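Local coordinates for protein aminopeptidase N (Francisella tularensis subsp. tularensis, PDB 5DLL) that releases N-terminal amino acids from peptides as a zinc metallopeptidase of the M1 family, and probably degrades intracellular peptides left by protein breakdown, at residues S609-I614 / V679-Y683; V640-D645 / Y683-S688; F701-M707 / E732-W737; V780-G785 / V819-M823; I784-G788 / F804-T808. One frame throughout, in Å; residues are numbered along the deposited sequence.

Contact 1 of 5, residues S609-I614 / V679-Y683; sequences SNALLI and VCLSY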
# COMPACT_ATOMS: atom_id res chain seq x y z
N SER A 609 0.58 -19.83 -11.55
CA SER A 609 0.53 -20.10 -10.11
C SER A 609 -0.69 -19.50 -9.41
O SER A 609 -1.25 -20.12 -8.51
CB SER A 609 1.80 -19.59 -9.43
OG SER A 609 2.95 -19.90 -10.19
N ASN A 610 -1.09 -18.30 -9.82
CA ASN A 610 -2.26 -17.62 -9.23
C ASN A 610 -3.57 -18.26 -9.67
O ASN A 610 -4.48 -18.44 -8.86
CB ASN A 610 -2.28 -16.13 -9.57
CG ASN A 610 -1.80 -15.25 -8.43
OD1 ASN A 610 -2.48 -14.31 -8.03
ND2 ASN A 610 -0.63 -15.57 -7.89
N ALA A 611 -3.66 -18.58 -10.96
CA ALA A 611 -4.87 -19.19 -11.52
C ALA A 611 -5.10 -20.61 -11.01
O ALA A 611 -6.25 -21.03 -10.84
CB ALA A 611 -4.81 -19.16 -13.04
N LEU A 612 -4.02 -21.35 -10.77
CA LEU A 612 -4.12 -22.74 -10.34
C LEU A 612 -4.31 -22.92 -8.83
O LEU A 612 -4.68 -24.00 -8.37
CB LEU A 612 -2.91 -23.55 -10.82
CG LEU A 612 -2.73 -23.78 -12.33
CD1 LEU A 612 -1.56 -24.72 -12.57
CD2 LEU A 612 -3.98 -24.32 -13.00
N LEU A 613 -4.05 -21.87 -8.05
CA LEU A 613 -4.27 -21.95 -6.61
C LEU A 613 -5.74 -21.65 -6.32
O LEU A 613 -6.24 -20.57 -6.66
CB LEU A 613 -3.35 -20.98 -5.85
CG LEU A 613 -3.03 -21.32 -4.39
CD1 LEU A 613 -2.57 -22.77 -4.23
CD2 LEU A 613 -1.96 -20.37 -3.87
N ILE A 614 -6.43 -22.62 -5.71
CA ILE A 614 -7.86 -22.51 -5.41
C ILE A 614 -8.08 -21.39 -4.38
O ILE A 614 -7.32 -21.30 -3.41
CB ILE A 614 -8.41 -23.86 -4.87
CG1 ILE A 614 -8.31 -24.96 -5.93
CG2 ILE A 614 -9.86 -23.74 -4.41
CD1 ILE A 614 -9.34 -24.87 -7.04
N VAL A 679 3.39 -24.06 -5.86
CA VAL A 679 1.99 -24.45 -6.08
C VAL A 679 1.89 -25.94 -6.35
O VAL A 679 1.04 -26.63 -5.79
CB VAL A 679 1.35 -23.67 -7.25
CG1 VAL A 679 -0.03 -24.25 -7.59
CG2 VAL A 679 1.24 -22.20 -6.90
N CYS A 680 2.78 -26.44 -7.21
CA CYS A 680 2.86 -27.87 -7.50
C CYS A 680 3.05 -28.68 -6.22
O CYS A 680 2.33 -29.64 -5.97
CB CYS A 680 4.00 -28.17 -8.47
SG CYS A 680 3.71 -27.58 -10.15
N LEU A 681 4.02 -28.27 -5.41
CA LEU A 681 4.36 -28.99 -4.17
C LEU A 681 3.23 -29.01 -3.14
O LEU A 681 3.14 -29.94 -2.34
CB LEU A 681 5.64 -28.40 -3.54
CG LEU A 681 6.18 -29.11 -2.30
CD1 LEU A 681 6.45 -30.59 -2.57
CD2 LEU A 681 7.44 -28.42 -1.80
N SER A 682 2.36 -27.99 -3.15
CA SER A 682 1.22 -27.95 -2.23
C SER A 682 0.17 -28.97 -2.64
O SER A 682 -0.45 -29.60 -1.78
CB SER A 682 0.59 -26.54 -2.14
OG SER A 682 -0.40 -26.31 -3.13
N TYR A 683 -0.02 -29.14 -3.94
CA TYR A 683 -0.95 -30.16 -4.45
C TYR A 683 -0.44 -31.58 -4.23
O TYR A 683 -1.24 -32.51 -4.10
CB TYR A 683 -1.25 -29.93 -5.93
CG TYR A 683 -2.31 -28.90 -6.17
CD1 TYR A 683 -3.67 -29.22 -6.07
CD2 TYR A 683 -1.97 -27.59 -6.51
CE1 TYR A 683 -4.65 -28.27 -6.30
CE2 TYR A 683 -2.95 -26.64 -6.74
CZ TYR A 683 -4.28 -26.98 -6.64
OH TYR A 683 -5.25 -26.03 -6.86
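Tyr683 stretches across from helix 668-685 and puts its hydroxyl on the backbone of the other segment: OH donates to Leu612 O at 2.6 Å. The donor comes in nearly along the C=O axis, with a C=O...O angle of 166°, and the carbonyl oxygen in turn lies at the edge of the phenol ring, near its plane. With CG turned away from the tyrosine's own carbonyl carbon and set beside the backbone N (chi1 -82°), the ring is carried out toward 609-614.

Ile614 crosses the tyrosine side chain at about a right angle, and its CG1 sits 3.4 Å from Tyr683 OH. One helical turn before the tyrosine, Val679 divides its two methyls. CG2 packs on Ser609, 3.7 Å from Ser609 CB, whereas CG1 lies in the plane of the Tyr683 ring at its edge and looks across at Leu612 CB, 4.4 Å away. The end of Leu613 also comes near the same methyl.

Ser682 spends its hydroxyl inside its own helix, OG donating to Val679 O at 3.0 Å; Tyr683 N reaches that oxygen from the same face. The hydroxyl of Ser609 is likewise used locally, on Lys605 O.

All this lies in the helical C-terminal domain, whose sequence family is that of ARM-type repeats, and Trp651 from helix 648-658 stacks on the tyrosine ring. One directed hydrogen bond thus crosses a largely apolar interface: it satisfies a buried phenol hydroxyl and a carbonyl near the C-terminal end of helix 605-612, and it ties the tip of the ring to a definite place on the backbone.

Contact 2 of 5, residues V640-D645 / Y683-S688; sequences VNQLAD and YLMNAS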
# COMPACT_ATOMS: atom_id res chain seq x y z
N VAL A 640 -9.68 -29.66 -3.77
CA VAL A 640 -8.22 -29.57 -3.75
C VAL A 640 -7.61 -30.98 -3.71
O VAL A 640 -6.60 -31.23 -4.37
CB VAL A 640 -7.70 -28.68 -2.59
CG1 VAL A 640 -6.23 -28.94 -2.28
CG2 VAL A 640 -7.91 -27.21 -2.94
N ASN A 641 -8.23 -31.88 -2.95
CA ASN A 641 -7.81 -33.28 -2.91
C ASN A 641 -7.99 -34.00 -4.25
O ASN A 641 -7.16 -34.83 -4.63
CB ASN A 641 -8.54 -34.04 -1.80
CG ASN A 641 -8.40 -35.54 -1.94
OD1 ASN A 641 -9.31 -36.23 -2.40
ND2 ASN A 641 -7.23 -36.06 -1.57
N GLN A 642 -9.08 -33.70 -4.95
CA GLN A 642 -9.34 -34.31 -6.26
C GLN A 642 -8.28 -33.91 -7.28
O GLN A 642 -7.66 -34.77 -7.91
CB GLN A 642 -10.74 -33.97 -6.76
CG GLN A 642 -11.84 -34.75 -6.06
CD GLN A 642 -13.20 -34.60 -6.72
OE1 GLN A 642 -13.31 -34.45 -7.94
NE2 GLN A 642 -14.26 -34.65 -5.91
N LEU A 643 -8.05 -32.61 -7.43
CA LEU A 643 -7.03 -32.09 -8.35
C LEU A 643 -5.65 -32.67 -8.05
O LEU A 643 -4.91 -33.03 -8.96
CB LEU A 643 -6.95 -30.57 -8.26
CG LEU A 643 -8.16 -29.78 -8.75
CD1 LEU A 643 -8.12 -28.36 -8.19
CD2 LEU A 643 -8.22 -29.76 -10.26
N ALA A 644 -5.33 -32.75 -6.76
CA ALA A 644 -4.07 -33.34 -6.29
C ALA A 644 -3.88 -34.77 -6.79
O ALA A 644 -2.78 -35.13 -7.20
CB ALA A 644 -4.02 -33.32 -4.77
N ASP A 645 -4.95 -35.56 -6.74
CA ASP A 645 -4.91 -37.00 -7.06
C ASP A 645 -5.03 -37.29 -8.55
O ASP A 645 -4.28 -38.10 -9.10
CB ASP A 645 -6.01 -37.75 -6.30
CG ASP A 645 -5.66 -38.01 -4.84
OD1 ASP A 645 -4.46 -38.05 -4.50
OD2 ASP A 645 -6.59 -38.19 -4.04
N TYR A 683 -0.02 -29.14 -3.94
CA TYR A 683 -0.95 -30.16 -4.45
C TYR A 683 -0.44 -31.58 -4.23
O TYR A 683 -1.24 -32.51 -4.10
CB TYR A 683 -1.25 -29.93 -5.93
CG TYR A 683 -2.31 -28.90 -6.17
CD1 TYR A 683 -3.67 -29.22 -6.07
CD2 TYR A 683 -1.97 -27.59 -6.51
CE1 TYR A 683 -4.65 -28.27 -6.30
CE2 TYR A 683 -2.95 -26.64 -6.74
CZ TYR A 683 -4.28 -26.98 -6.64
OH TYR A 683 -5.25 -26.03 -6.86
N LEU A 684 0.88 -31.76 -4.18
CA LEU A 684 1.46 -33.06 -3.86
C LEU A 684 1.23 -33.46 -2.39
O LEU A 684 1.18 -34.66 -2.07
CB LEU A 684 2.96 -33.08 -4.20
CG LEU A 684 3.32 -32.91 -5.69
CD1 LEU A 684 4.83 -32.77 -5.86
CD2 LEU A 684 2.78 -34.05 -6.55
N MET A 685 1.08 -32.46 -1.52
CA MET A 685 0.80 -32.69 -0.10
C MET A 685 -0.69 -32.84 0.19
O MET A 685 -1.08 -33.58 1.09
CB MET A 685 1.36 -31.55 0.74
CG MET A 685 2.88 -31.50 0.76
SD MET A 685 3.61 -32.90 1.63
CE MET A 685 5.24 -32.24 1.92
N ASN A 686 -1.53 -32.14 -0.58
CA ASN A 686 -2.97 -32.32 -0.49
C ASN A 686 -3.48 -33.60 -1.19
O ASN A 686 -4.68 -33.82 -1.28
CB ASN A 686 -3.69 -31.09 -1.04
CG ASN A 686 -3.45 -29.86 -0.21
OD1 ASN A 686 -2.82 -28.90 -0.66
ND2 ASN A 686 -3.94 -29.87 1.02
N ALA A 687 -2.56 -34.42 -1.68
CA ALA A 687 -2.90 -35.73 -2.23
C ALA A 687 -3.24 -36.72 -1.11
O ALA A 687 -2.87 -36.50 0.05
CB ALA A 687 -1.76 -36.27 -3.06
N SER A 688 -3.94 -37.80 -1.46
CA SER A 688 -4.28 -38.86 -0.51
C SER A 688 -3.04 -39.63 -0.02
O SER A 688 -3.05 -40.13 1.10
CB SER A 688 -5.27 -39.84 -1.14
OG SER A 688 -6.52 -39.22 -1.38
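Asp645 grips Ser688 with both carboxylate oxygens, joining helix 629-646 to the turn that follows helix 668-685 in the helical, ARM-repeat-like C-terminal domain. OD1 accepts from Ser688 N at 3.1 Å on its syn side, 15° out of the carboxylate plane, and OD2 takes Ser688 OG at 2.9 Å with its syn lone pair. The serine therefore docks between the two oxygens with its backbone and its hydroxyl together.

Beside this pair, Asn641 adds two weak bonds. Its CG stands anti to the backbone N (chi1 166°), which brings ND2 over to Asn686 O at 3.4 Å; the other runs from ND2 to Asp645 OD2.

Deeper in, the contact turns mostly apolar. Ala644 CB, which also lies by the carbonyls of Tyr683 and Asn686, meets Ala687 CB at 4.1 Å, and the CG1 methyl of Val640 lies 3.6 Å from Asn686 CB. Leu643 runs side by side with Tyr683, both pointing the same way, its CB 3.8 Å from Tyr683 CE1. Further out, Phe594 of helix 588-598 touches both Leu643 and Tyr683, and Trp651 donates from NE1 to Leu643 O. At the edge of the Tyr683 ring, close to its plane, Val640 O faces Tyr683 CD1 at 3.9 Å.

Contact 3 of 5, residues F701-M707 / E732-W737; sequences FDNADNM and EFYNRW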
# COMPACT_ATOMS: atom_id res chain seq x y z
N PHE A 701 13.84 -28.60 1.41
CA PHE A 701 14.16 -28.07 2.72
C PHE A 701 15.66 -28.12 3.01
O PHE A 701 16.25 -27.13 3.41
CB PHE A 701 13.39 -28.85 3.80
CG PHE A 701 13.44 -28.22 5.16
CD1 PHE A 701 12.81 -27.01 5.40
CD2 PHE A 701 14.10 -28.86 6.21
CE1 PHE A 701 12.85 -26.43 6.66
CE2 PHE A 701 14.14 -28.28 7.47
CZ PHE A 701 13.52 -27.07 7.69
N ASP A 702 16.27 -29.28 2.78
CA ASP A 702 17.69 -29.48 3.07
C ASP A 702 18.62 -28.80 2.06
O ASP A 702 19.72 -28.39 2.42
CB ASP A 702 18.03 -30.97 3.14
CG ASP A 702 17.23 -31.71 4.18
OD1 ASP A 702 17.05 -31.18 5.30
OD2 ASP A 702 16.77 -32.84 3.89
N ASN A 703 18.17 -28.69 0.81
CA ASN A 703 19.03 -28.25 -0.29
C ASN A 703 18.88 -26.79 -0.70
O ASN A 703 19.77 -26.25 -1.37
CB ASN A 703 18.80 -29.13 -1.51
CG ASN A 703 19.03 -30.61 -1.23
OD1 ASN A 703 19.86 -30.97 -0.39
ND2 ASN A 703 18.29 -31.47 -1.92
N ALA A 704 17.77 -26.15 -0.33
CA ALA A 704 17.49 -24.77 -0.76
C ALA A 704 18.66 -23.83 -0.46
O ALA A 704 19.25 -23.90 0.61
CB ALA A 704 16.22 -24.25 -0.10
N ASP A 705 18.98 -22.96 -1.42
CA ASP A 705 20.06 -21.98 -1.26
C ASP A 705 19.52 -20.55 -1.06
O ASP A 705 20.27 -19.58 -1.17
CB ASP A 705 21.04 -22.05 -2.46
CG ASP A 705 20.45 -21.52 -3.76
OD1 ASP A 705 19.22 -21.64 -3.97
OD2 ASP A 705 21.22 -20.99 -4.60
N ASN A 706 18.23 -20.45 -0.74
CA ASN A 706 17.59 -19.16 -0.49
C ASN A 706 16.40 -19.33 0.45
O ASN A 706 15.97 -20.45 0.72
CB ASN A 706 17.13 -18.54 -1.82
CG ASN A 706 16.00 -19.32 -2.47
OD1 ASN A 706 14.84 -19.21 -2.06
ND2 ASN A 706 16.33 -20.10 -3.49
N MET A 707 15.85 -18.22 0.94
CA MET A 707 14.73 -18.28 1.87
C MET A 707 13.41 -18.65 1.19
O MET A 707 12.59 -19.35 1.78
CB MET A 707 14.56 -16.97 2.65
CG MET A 707 13.60 -17.07 3.84
SD MET A 707 14.04 -18.34 5.06
CE MET A 707 15.64 -17.77 5.61
N GLU A 732 14.39 -28.14 13.34
CA GLU A 732 15.44 -27.94 12.33
C GLU A 732 15.46 -26.50 11.83
O GLU A 732 16.53 -25.90 11.71
CB GLU A 732 15.28 -28.92 11.15
CG GLU A 732 15.72 -30.36 11.45
CD GLU A 732 15.29 -31.37 10.38
OE1 GLU A 732 15.18 -32.57 10.71
OE2 GLU A 732 15.05 -30.98 9.22
N PHE A 733 14.28 -25.93 11.56
CA PHE A 733 14.18 -24.53 11.13
C PHE A 733 14.65 -23.57 12.23
O PHE A 733 15.37 -22.61 11.95
CB PHE A 733 12.75 -24.20 10.70
CG PHE A 733 12.61 -22.91 9.92
CD1 PHE A 733 12.54 -21.69 10.57
CD2 PHE A 733 12.52 -22.93 8.54
CE1 PHE A 733 12.40 -20.51 9.85
CE2 PHE A 733 12.38 -21.75 7.81
CZ PHE A 733 12.32 -20.54 8.47
N TYR A 734 14.24 -23.83 13.47
CA TYR A 734 14.62 -22.97 14.59
C TYR A 734 16.12 -23.00 14.82
O TYR A 734 16.73 -21.94 14.98
CB TYR A 734 13.89 -23.37 15.88
CG TYR A 734 14.03 -22.35 16.99
CD1 TYR A 734 13.42 -21.10 16.89
CD2 TYR A 734 14.77 -22.63 18.14
CE1 TYR A 734 13.53 -20.16 17.91
CE2 TYR A 734 14.89 -21.69 19.16
CZ TYR A 734 14.27 -20.46 19.04
OH TYR A 734 14.39 -19.52 20.05
N ASN A 735 16.69 -24.20 14.84
CA ASN A 735 18.14 -24.38 15.03
C ASN A 735 18.98 -23.50 14.09
O ASN A 735 19.98 -22.92 14.50
CB ASN A 735 18.54 -25.85 14.83
CG ASN A 735 18.04 -26.75 15.95
OD1 ASN A 735 17.87 -26.33 17.09
ND2 ASN A 735 17.79 -28.02 15.61
N ARG A 736 18.54 -23.41 12.83
CA ARG A 736 19.26 -22.65 11.81
C ARG A 736 19.11 -21.15 12.00
O ARG A 736 20.07 -20.40 11.86
CB ARG A 736 18.77 -23.04 10.41
CG ARG A 736 19.01 -24.50 10.05
CD ARG A 736 18.47 -24.83 8.66
NE ARG A 736 18.09 -26.24 8.52
CZ ARG A 736 17.87 -26.87 7.36
NH1 ARG A 736 18.00 -26.23 6.19
NH2 ARG A 736 17.52 -28.15 7.36
N TRP A 737 17.89 -20.71 12.34
CA TRP A 737 17.54 -19.29 12.32
C TRP A 737 17.15 -18.71 13.69
O TRP A 737 16.18 -17.97 13.78
CB TRP A 737 16.40 -19.05 11.32
CG TRP A 737 16.69 -19.61 9.97
CD1 TRP A 737 16.12 -20.70 9.39
CD2 TRP A 737 17.64 -19.10 9.02
NE1 TRP A 737 16.65 -20.90 8.14
CE2 TRP A 737 17.58 -19.93 7.89
CE3 TRP A 737 18.53 -18.01 9.01
CZ2 TRP A 737 18.38 -19.72 6.76
CZ3 TRP A 737 19.32 -17.80 7.89
CH2 TRP A 737 19.24 -18.65 6.78
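Arg736 runs obliquely across Phe701, whose CZ lies over one face of the guanidinium. The arginine CB lies against one face of the Trp737 ring, while the methyl CE of Met707 covers the opposite face, 3.8 Å from the centroid of the six-membered ring: a CH-pi contact and, with SD obliquely beside the indole, a Met-aromatic one. The extended chain from CG to NE carries Arg736 CZ to 4.5 Å from the Phe701 ring centroid, an off-centre cation-pi contact with the two planes 46° apart.

At the tip the nitrogens part company. Arg736 NH1 makes a weak hydrogen bond to Phe701 O at 3.4 Å; Arg736 NH2 sits 3.7 Å from Asp702 OD1, a long salt bridge in which carboxylate and guanidinium are nearly coplanar. These residues close the gap between the ends of helices 691-703 and 723-736, in the helical C-terminal domain of ARM-repeat type.

Glu732 OE2 approaches the ring edge at Phe701 CE2, 3.3 Å away. The Phe733 side chain crosses that of Phe701 at about a right angle, Phe733 CD2 lying near the plane of the Phe701 ring, 4.0 Å from Phe701 CE1.

Contact 4 of 5, residues V780-G785 / V819-M823; sequences VYSLIG and VAARM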
# COMPACT_ATOMS: atom_id res chain seq x y z
N VAL A 780 3.56 -10.28 17.81
CA VAL A 780 2.13 -10.40 18.05
C VAL A 780 1.37 -10.57 16.73
O VAL A 780 0.41 -11.34 16.67
CB VAL A 780 1.58 -9.18 18.83
CG1 VAL A 780 0.06 -9.23 18.95
CG2 VAL A 780 2.22 -9.10 20.21
N TYR A 781 1.80 -9.88 15.68
CA TYR A 781 1.16 -10.01 14.35
C TYR A 781 1.50 -11.35 13.72
O TYR A 781 0.70 -11.92 12.97
CB TYR A 781 1.58 -8.87 13.41
CG TYR A 781 1.39 -7.48 13.97
CD1 TYR A 781 0.29 -7.17 14.78
CD2 TYR A 781 2.29 -6.46 13.68
CE1 TYR A 781 0.12 -5.89 15.29
CE2 TYR A 781 2.13 -5.18 14.19
CZ TYR A 781 1.04 -4.91 14.99
OH TYR A 781 0.86 -3.64 15.50
N SER A 782 2.70 -11.85 14.01
CA SER A 782 3.14 -13.15 13.52
C SER A 782 2.33 -14.27 14.16
O SER A 782 1.65 -15.02 13.45
CB SER A 782 4.62 -13.36 13.82
OG SER A 782 5.41 -12.40 13.13
N LEU A 783 2.40 -14.38 15.48
CA LEU A 783 1.80 -15.51 16.19
C LEU A 783 0.28 -15.37 16.34
O LEU A 783 -0.46 -16.27 15.95
CB LEU A 783 2.43 -15.69 17.56
CG LEU A 783 1.99 -16.96 18.31
CD1 LEU A 783 2.46 -18.21 17.57
CD2 LEU A 783 2.50 -16.95 19.74
N ILE A 784 -0.16 -14.25 16.90
CA ILE A 784 -1.58 -14.07 17.22
C ILE A 784 -2.38 -13.68 15.97
O ILE A 784 -3.41 -14.28 15.68
CB ILE A 784 -1.80 -13.02 18.33
CG1 ILE A 784 -0.96 -13.35 19.58
CG2 ILE A 784 -3.28 -12.91 18.69
CD1 ILE A 784 -1.15 -14.74 20.14
N GLY A 785 -1.89 -12.68 15.23
CA GLY A 785 -2.51 -12.28 13.96
C GLY A 785 -2.43 -13.38 12.92
O GLY A 785 -3.33 -13.51 12.08
N VAL A 819 -2.00 -2.43 20.17
CA VAL A 819 -1.85 -3.81 19.70
C VAL A 819 -3.00 -4.68 20.19
O VAL A 819 -3.53 -5.50 19.43
CB VAL A 819 -0.50 -4.41 20.17
CG1 VAL A 819 -0.42 -5.90 19.87
CG2 VAL A 819 0.66 -3.68 19.50
N ALA A 820 -3.38 -4.52 21.46
CA ALA A 820 -4.52 -5.25 22.02
C ALA A 820 -5.81 -4.96 21.25
O ALA A 820 -6.63 -5.85 21.02
CB ALA A 820 -4.68 -4.92 23.49
N ALA A 821 -5.98 -3.70 20.85
CA ALA A 821 -7.16 -3.28 20.09
C ALA A 821 -7.18 -3.86 18.68
O ALA A 821 -8.25 -4.22 18.17
CB ALA A 821 -7.22 -1.76 20.03
N ARG A 822 -6.01 -3.95 18.04
CA ARG A 822 -5.89 -4.53 16.70
C ARG A 822 -6.28 -6.00 16.73
O ARG A 822 -7.14 -6.43 15.95
CB ARG A 822 -4.47 -4.40 16.15
CG ARG A 822 -4.11 -3.02 15.64
CD ARG A 822 -2.95 -3.09 14.66
NE ARG A 822 -2.32 -1.79 14.44
CZ ARG A 822 -1.41 -1.23 15.24
NH1 ARG A 822 -1.00 -1.83 16.36
NH2 ARG A 822 -0.91 -0.04 14.93
N MET A 823 -5.67 -6.76 17.63
CA MET A 823 -5.97 -8.19 17.74
C MET A 823 -7.43 -8.44 18.05
O MET A 823 -7.94 -9.51 17.75
CB MET A 823 -5.09 -8.85 18.82
CG MET A 823 -3.62 -8.94 18.45
SD MET A 823 -3.31 -9.55 16.78
CE MET A 823 -3.07 -8.02 15.88
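This is helix-on-helix packing in the C-terminal helical domain, with Met823 of helix 817-824 as a knob set among Val780, Tyr781, Ile784 and Gly785 of helix 777-788. The short segments run in roughly the same direction, 35° apart, with their axes 11.3 Å from each other at closest approach.

Bends at chi2 and chi3 fold the methionine against the neighbouring helix. Its CG touches Val780 CG1 at 3.7 Å, and SD then comes to 3.8 Å from Gly785 N and 3.9 Å from Ile784 CG2. The methyl ends at the edge of the Tyr781 ring, in its plane, CE lying 3.6 Å from Tyr781 CD1. This knobs-into-holes seat joins helices 777-788 and 817-824 within the ARM-repeat-type domain, and Leu812 of helix 800-815 touches both Val780 and Met823.

One turn before the knob, Val819 and Val780 meet end-on through their methyls, with Val819 CG1 and Val780 CG1 3.5 Å apart. Toward solvent, Arg822 extends past Tyr781, and the phenol oxygen comes over one face of the guanidinium. Ring and guanidinium planes stand 85° apart, and the angle at NH1 is too poor for a hydrogen bond to Tyr781 OH.

Contact 5 of 5, residues I784-G788 / F804-T808; sequences IGGFG and FMADT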
# COMPACT_ATOMS: atom_id res chain seq x y z
N ILE A 784 -0.16 -14.25 16.90
CA ILE A 784 -1.58 -14.07 17.22
C ILE A 784 -2.38 -13.68 15.97
O ILE A 784 -3.41 -14.28 15.68
CB ILE A 784 -1.80 -13.02 18.33
CG1 ILE A 784 -0.96 -13.35 19.58
CG2 ILE A 784 -3.28 -12.91 18.69
CD1 ILE A 784 -1.15 -14.74 20.14
N GLY A 785 -1.89 -12.68 15.23
CA GLY A 785 -2.51 -12.28 13.96
C GLY A 785 -2.43 -13.38 12.92
O GLY A 785 -3.33 -13.51 12.08
N GLY A 786 -1.36 -14.17 12.97
CA GLY A 786 -1.22 -15.35 12.12
C GLY A 786 -2.20 -16.45 12.45
O GLY A 786 -2.65 -17.16 11.56
N PHE A 787 -2.54 -16.60 13.73
CA PHE A 787 -3.54 -17.59 14.14
C PHE A 787 -4.95 -17.12 13.79
O PHE A 787 -5.80 -17.93 13.44
CB PHE A 787 -3.45 -17.90 15.63
CG PHE A 787 -4.45 -18.94 16.08
CD1 PHE A 787 -4.28 -20.27 15.74
CD2 PHE A 787 -5.57 -18.57 16.80
CE1 PHE A 787 -5.20 -21.23 16.13
CE2 PHE A 787 -6.50 -19.52 17.20
CZ PHE A 787 -6.31 -20.85 16.86
N GLY A 788 -5.19 -15.82 13.90
CA GLY A 788 -6.47 -15.23 13.50
C GLY A 788 -6.75 -15.35 12.01
O GLY A 788 -7.91 -15.32 11.59
N PHE A 804 -9.27 -18.14 23.26
CA PHE A 804 -7.85 -17.82 23.25
C PHE A 804 -7.59 -16.38 22.79
O PHE A 804 -6.65 -15.73 23.27
CB PHE A 804 -7.07 -18.80 22.37
CG PHE A 804 -5.65 -18.37 22.09
CD1 PHE A 804 -4.68 -18.48 23.07
CD2 PHE A 804 -5.29 -17.84 20.85
CE1 PHE A 804 -3.37 -18.09 22.83
CE2 PHE A 804 -3.99 -17.45 20.60
CZ PHE A 804 -3.03 -17.57 21.59
N MET A 805 -8.43 -15.88 21.89
CA MET A 805 -8.30 -14.51 21.40
C MET A 805 -8.71 -13.47 22.45
O MET A 805 -8.04 -12.44 22.58
CB MET A 805 -9.09 -14.32 20.10
CG MET A 805 -8.74 -13.05 19.32
SD MET A 805 -7.00 -12.89 18.84
CE MET A 805 -6.85 -14.12 17.55
N ALA A 806 -9.78 -13.73 23.19
CA ALA A 806 -10.21 -12.83 24.28
C ALA A 806 -9.15 -12.74 25.38
O ALA A 806 -8.87 -11.65 25.89
CB ALA A 806 -11.54 -13.27 24.87
N ASP A 807 -8.57 -13.88 25.73
CA ASP A 807 -7.53 -13.96 26.75
C ASP A 807 -6.31 -13.14 26.34
O ASP A 807 -5.84 -12.30 27.10
CB ASP A 807 -7.10 -15.41 26.99
CG ASP A 807 -8.21 -16.26 27.60
OD1 ASP A 807 -9.21 -15.71 28.10
OD2 ASP A 807 -8.06 -17.50 27.57
N THR A 808 -5.81 -13.39 25.14
CA THR A 808 -4.60 -12.71 24.67
C THR A 808 -4.79 -11.20 24.59
O THR A 808 -3.89 -10.45 24.94
CB THR A 808 -4.14 -13.27 23.32
OG1 THR A 808 -5.28 -13.44 22.47
CG2 THR A 808 -3.46 -14.62 23.49
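Ile784 meets helix 800-815 with two separate branches. Its longer arm, CG1 and CD1, leaves beside the backbone N and places CD1 3.7 Å from Phe804 CZ, the two side chains running at a slant to each other. The CG2 branch stands on the other side, anti to the backbone N, and is 3.7 Å from Met805 SD; there the isoleucine and methionine chains pass one another head to tail.

Met805 is bent twice along its chain, and the double bend turns its end toward 784-788. Met805 CE comes to 3.9 Å from Ile784 O and lies near the alpha carbon of Gly788.

Phe787 and Phe804 send their rings into the space between the helices, each from its own side, and meet as an offset edge-to-face pair. The edge of Phe804 is directed to the face of Phe787, with centroids 5.8 Å apart and planes at 88°. These are the facing sides of two nearly antiparallel helices, 157° between the short segments, joined through the short helix 791-794 in the ARM-repeat-like domain. Leu760 of helix 759-767 packs against both rings.

Thr808 has its hydroxyl in the cleft between its own N and C (chi1 43°), folded back on its own helix: Thr808 OG1 lies 2.8 Å from Phe804 O and 2.9 Å from Met805 O. This rotation turns the methyl the other way. Thr808 CG2 rests over one face of the Phe804 ring, toward its rim, and touches Ile784 CD1 at 4.1 Å.

In the fold
Taken from the N terminus, contact 1 comes first, bringing the end of helix 605-612 to helix 668-685 over 65 residues. Contact 2 opens within that span and closes just beyond it, so the two cross; they share Tyr683, and Ile614 packs on Val640 and Leu643 between them. Contact 3 follows in series, closing a short excursion between helices 691-703 and 723-736. Contacts 4 and 5 both start from helix 777-788: contact 5 closes first, on helix 800-815, and contact 4 on the next helix, 817-824. Their centres lie about 7 Å apart, with Ile784 common to both. All five join helices of the C-terminal domain, away from the zinc site.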